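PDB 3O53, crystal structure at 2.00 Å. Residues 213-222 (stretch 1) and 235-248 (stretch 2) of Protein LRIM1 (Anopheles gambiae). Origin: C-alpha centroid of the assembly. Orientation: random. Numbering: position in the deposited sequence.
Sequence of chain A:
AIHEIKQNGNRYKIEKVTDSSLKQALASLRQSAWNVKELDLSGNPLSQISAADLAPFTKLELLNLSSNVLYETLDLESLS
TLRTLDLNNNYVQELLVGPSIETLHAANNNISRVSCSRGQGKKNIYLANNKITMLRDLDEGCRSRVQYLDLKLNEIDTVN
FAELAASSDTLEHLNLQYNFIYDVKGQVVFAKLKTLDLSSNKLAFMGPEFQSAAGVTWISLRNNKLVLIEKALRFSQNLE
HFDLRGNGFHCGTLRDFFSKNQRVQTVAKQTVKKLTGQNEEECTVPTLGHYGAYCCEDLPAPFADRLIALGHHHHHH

Stretch 1, residues 213-222: AAGVTWISLR
Stretch 2 (235-248) FSQNLEHFDLRGNG

How do the two backbones run against each other? Strands 218-220 and 241-243 lie side by side in parallel, 4° apart in direction and 4.9 Å at closest approach, pairing Trp218 with His241, Ile219 with Phe242 and Ser220 with Asp243 (CA to CA 4.6, 5.2 and 4.6 Å). All six residues are extended, with phi from -125° to -144° and psi from 104° to 139°. Hydrogen bonds alternate between the two strands and the residues flanking them: His241 N to Thr217 O (3.0 Å), Ile219 N to His241 O (3.0 Å), Asp243 N to Ile219 O (3.1 Å) and Leu221 N to Asp243 O (2.9 Å). Thr217 O also receives Glu240 N at 2.8 Å.

What holds the loops that lead into the strands? Type I turns span Ala213 to Val216 and Ser236 to Leu239, closed by Val216 N to Ala213 O (3.2 Å) and Leu239 N to Ser236 O (3.3 Å). Ser236, chi1 p, turns its OG to accept Asn238 N at 3.1 Å, while Asn238, chi1 m and chi2 -24°, extends ND2 to Gly215 O at 3.3 Å. Ser236 N bonds only weakly to Ala214 O (3.1 Å), but water 1 reinforces the junction, donating to Ala214 O (2.6 Å) and Val216 O (2.7 Å) and accepting from Ser236 N (3.0 Å).

Which side chains fill the apolar face? Ile219 and Phe242 point to the same side of the sheet. Ile219 is fully extended, chi1 and chi2 both t, with CG2 3.5 Å from Phe242 CD1 and 3.9 Å from Leu239 CD1, and CD1 4.4 Å from Phe235 CE1. Phe242 adopts chi1 t, chi2 86°. Although the CA-to-CB bond of Leu239 points away, its t, p rotamer brings CD1 within 4.2 Å of Val216 CG2; Val216 and Phe235 are both m at chi1, the latter with chi2 -91°. Further along, Leu221 (m, p) places CB 3.8 Å from CD2 of Leu244 (m, t).

Why do the rings of Trp218 and His241 stack? These bridge partners share a face and the same rotamer, chi1 t with chi2 108°, so their rings project in register. The five-membered ring of Trp218 lies over the imidazole in an offset stack, centroids 3.6 Å apart and planes at 6°; Trp218 NE1 comes within 3.3 Å of His241 CD2.

How can two arginines lie together at the far end? Arg222 is extended, chi1 to chi3 t and chi4 -169°, and its guanidinium stacks on that of Arg245, centres 3.7 Å apart and planes at 21°. The like charges approach to 3.2 Å between Arg222 NE and Arg245 NH2, but Asp243 compensates: Arg245 bends as m, t, m to send NE to Asp243 OD1 (3.0 Å) and NH2 to Asp243 OD2 (2.9 Å), a salt bridge. Asn247, chi1 m and chi2 -63°, completes this end by donating ND2 to Leu221 O (3.1 Å) and Leu244 O (3.0 Å).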

# COMPACT_ATOMS: atom_id res chain seq x y z
N ALA A 213 0.55 -8.55 13.18
CA ALA A 213 1.16 -7.24 13.36
C ALA A 213 1.58 -6.97 14.81
O ALA A 213 1.75 -5.81 15.20
CB ALA A 213 0.20 -6.15 12.88
N ALA A 214 1.74 -8.03 15.60
CA ALA A 214 2.08 -7.88 17.02
C ALA A 214 3.32 -7.02 17.27
O ALA A 214 3.45 -6.40 18.33
CB ALA A 214 2.26 -9.24 17.68
N GLY A 215 4.24 -6.99 16.31
CA GLY A 215 5.53 -6.35 16.51
C GLY A 215 5.67 -4.94 15.96
O GLY A 215 6.75 -4.36 16.02
N VAL A 216 4.59 -4.36 15.44
CA VAL A 216 4.68 -3.05 14.79
C VAL A 216 4.96 -1.92 15.77
O VAL A 216 4.71 -2.03 16.96
CB VAL A 216 3.37 -2.69 14.04
CG1 VAL A 216 3.15 -3.65 12.88
CG2 VAL A 216 2.19 -2.71 15.00
N THR A 217 5.50 -0.83 15.22
CA THR A 217 5.70 0.41 15.94
C THR A 217 4.49 1.31 15.79
O THR A 217 4.12 2.04 16.70
CB THR A 217 6.94 1.14 15.38
OG1 THR A 217 8.09 0.30 15.53
CG2 THR A 217 7.17 2.46 16.11
N TRP A 218 3.85 1.24 14.63
CA TRP A 218 2.79 2.18 14.28
C TRP A 218 1.65 1.38 13.66
O TRP A 218 1.87 0.62 12.73
CB TRP A 218 3.36 3.18 13.26
CG TRP A 218 2.55 4.42 12.94
CD1 TRP A 218 2.83 5.70 13.33
CD2 TRP A 218 1.37 4.50 12.11
NE1 TRP A 218 1.88 6.57 12.82
CE2 TRP A 218 0.99 5.86 12.06
CE3 TRP A 218 0.61 3.55 11.42
CZ2 TRP A 218 -0.13 6.29 11.35
CZ3 TRP A 218 -0.50 3.99 10.71
CH2 TRP A 218 -0.86 5.34 10.68
N ILE A 219 0.45 1.52 14.21
CA ILE A 219 -0.71 0.88 13.61
C ILE A 219 -1.94 1.77 13.76
O ILE A 219 -2.15 2.39 14.80
CB ILE A 219 -1.00 -0.50 14.23
CG1 ILE A 219 -2.23 -1.14 13.57
CG2 ILE A 219 -1.24 -0.40 15.73
CD1 ILE A 219 -2.50 -2.55 14.02
N SER A 220 -2.74 1.84 12.70
CA SER A 220 -4.00 2.57 12.76
C SER A 220 -5.15 1.78 12.14
O SER A 220 -5.04 1.26 11.03
CB SER A 220 -3.88 3.91 12.03
OG SER A 220 -5.10 4.62 12.12
N LEU A 221 -6.23 1.67 12.89
CA LEU A 221 -7.49 1.22 12.35
C LEU A 221 -8.51 2.34 12.58
O LEU A 221 -9.70 2.09 12.75
CB LEU A 221 -7.94 -0.09 13.02
CG LEU A 221 -7.32 -1.37 12.45
CD1 LEU A 221 -5.85 -1.50 12.85
CD2 LEU A 221 -8.10 -2.61 12.91
N ARG A 222 -8.04 3.58 12.56
CA ARG A 222 -8.92 4.72 12.76
C ARG A 222 -10.03 4.75 11.73
O ARG A 222 -9.81 4.39 10.57
CB ARG A 222 -8.13 6.03 12.68
CG ARG A 222 -9.01 7.27 12.77
CD ARG A 222 -8.25 8.52 12.36
NE ARG A 222 -8.98 9.75 12.66
CZ ARG A 222 -8.62 10.94 12.20
NH1 ARG A 222 -7.56 11.06 11.41
NH2 ARG A 222 -9.32 12.02 12.52
N PHE A 235 0.47 -6.99 21.81
CA PHE A 235 1.48 -6.21 21.11
C PHE A 235 2.77 -6.16 21.91
O PHE A 235 2.82 -6.61 23.05
CB PHE A 235 0.94 -4.82 20.79
CG PHE A 235 -0.15 -4.83 19.75
CD1 PHE A 235 0.16 -4.70 18.40
CD2 PHE A 235 -1.47 -5.04 20.11
CE1 PHE A 235 -0.83 -4.74 17.44
CE2 PHE A 235 -2.47 -5.09 19.14
CZ PHE A 235 -2.15 -4.93 17.80
N SER A 236 3.82 -5.63 21.30
CA SER A 236 5.15 -5.62 21.88
C SER A 236 5.52 -4.24 22.39
O SER A 236 4.76 -3.28 22.23
CB SER A 236 6.18 -6.04 20.83
OG SER A 236 6.39 -4.99 19.89
N GLN A 237 6.69 -4.14 23.00
CA GLN A 237 7.19 -2.87 23.52
C GLN A 237 7.60 -1.92 22.40
O GLN A 237 7.89 -0.76 22.65
CB GLN A 237 8.38 -3.09 24.45
CG GLN A 237 8.01 -3.08 25.93
CD GLN A 237 9.18 -2.73 26.82
OE1 GLN A 237 10.23 -2.30 26.34
NE2 GLN A 237 9.01 -2.90 28.12
N ASN A 238 7.65 -2.43 21.17
CA ASN A 238 7.96 -1.60 20.00
C ASN A 238 6.88 -0.57 19.74
O ASN A 238 7.13 0.48 19.16
CB ASN A 238 8.11 -2.47 18.76
CG ASN A 238 9.35 -3.32 18.78
OD1 ASN A 238 10.32 -2.99 19.46
ND2 ASN A 238 9.34 -4.42 18.04
N LEU A 239 5.66 -0.89 20.14
CA LEU A 239 4.50 -0.08 19.81
C LEU A 239 4.62 1.34 20.36
O LEU A 239 4.78 1.53 21.56
CB LEU A 239 3.24 -0.76 20.36
CG LEU A 239 1.89 -0.17 19.95
CD1 LEU A 239 1.58 -0.50 18.49
CD2 LEU A 239 0.79 -0.69 20.87
N GLU A 240 4.56 2.34 19.48
CA GLU A 240 4.62 3.75 19.89
C GLU A 240 3.39 4.55 19.42
O GLU A 240 3.15 5.65 19.89
CB GLU A 240 5.86 4.42 19.30
CG GLU A 240 7.17 3.73 19.63
CD GLU A 240 8.35 4.36 18.90
OE1 GLU A 240 8.13 5.28 18.09
OE2 GLU A 240 9.50 3.94 19.15
N HIS A 241 2.63 4.00 18.48
CA HIS A 241 1.51 4.72 17.89
C HIS A 241 0.39 3.72 17.64
O HIS A 241 0.57 2.73 16.92
CB HIS A 241 1.94 5.43 16.60
CG HIS A 241 0.84 6.15 15.88
ND1 HIS A 241 0.73 7.52 15.85
CD2 HIS A 241 -0.21 5.68 15.16
CE1 HIS A 241 -0.33 7.87 15.14
NE2 HIS A 241 -0.92 6.77 14.71
N PHE A 242 -0.76 3.96 18.26
CA PHE A 242 -1.85 3.01 18.25
C PHE A 242 -3.14 3.81 18.16
O PHE A 242 -3.55 4.46 19.12
CB PHE A 242 -1.80 2.17 19.54
CG PHE A 242 -2.78 1.04 19.59
CD1 PHE A 242 -2.47 -0.20 19.04
CD2 PHE A 242 -4.01 1.19 20.22
CE1 PHE A 242 -3.38 -1.25 19.11
CE2 PHE A 242 -4.91 0.15 20.30
CZ PHE A 242 -4.60 -1.07 19.75
N ASP A 243 -3.79 3.77 16.99
CA ASP A 243 -4.92 4.66 16.73
C ASP A 243 -6.18 3.88 16.32
O ASP A 243 -6.30 3.42 15.19
CB ASP A 243 -4.54 5.63 15.61
CG ASP A 243 -5.53 6.76 15.45
OD1 ASP A 243 -6.60 6.71 16.07
OD2 ASP A 243 -5.23 7.70 14.67
N LEU A 244 -7.12 3.77 17.26
CA LEU A 244 -8.41 3.12 17.02
C LEU A 244 -9.55 4.12 17.16
O LEU A 244 -10.67 3.74 17.50
CB LEU A 244 -8.64 1.99 18.01
CG LEU A 244 -7.59 0.89 18.08
CD1 LEU A 244 -8.06 -0.22 19.01
CD2 LEU A 244 -7.29 0.35 16.69
N ARG A 245 -9.26 5.40 16.96
CA ARG A 245 -10.28 6.43 17.02
C ARG A 245 -11.33 6.19 15.93
O ARG A 245 -11.04 5.54 14.94
CB ARG A 245 -9.66 7.81 16.81
CG ARG A 245 -8.82 8.31 17.97
CD ARG A 245 -8.25 9.67 17.62
NE ARG A 245 -7.44 9.58 16.40
CZ ARG A 245 -7.16 10.60 15.60
NH1 ARG A 245 -7.62 11.81 15.85
NH2 ARG A 245 -6.41 10.39 14.53
N GLY A 246 -12.54 6.70 16.14
CA GLY A 246 -13.55 6.73 15.10
C GLY A 246 -14.30 5.43 14.86
O GLY A 246 -14.89 5.24 13.81
N ASN A 247 -14.28 4.52 15.83
CA ASN A 247 -14.96 3.25 15.67
C ASN A 247 -16.26 3.19 16.50
O ASN A 247 -16.79 4.22 16.87
CB ASN A 247 -13.98 2.12 15.99
CG ASN A 247 -12.96 1.93 14.87
OD1 ASN A 247 -13.33 1.59 13.75
ND2 ASN A 247 -11.68 2.17 15.17
N GLY A 248 -16.78 1.99 16.78
CA GLY A 248 -18.00 1.87 17.56
C GLY A 248 -17.90 0.74 18.58
O GLY A 248 -18.71 -0.18 18.57
O HOH W 1 4.13 -3.95 18.83
O HOH W 2 9.57 1.10 18.37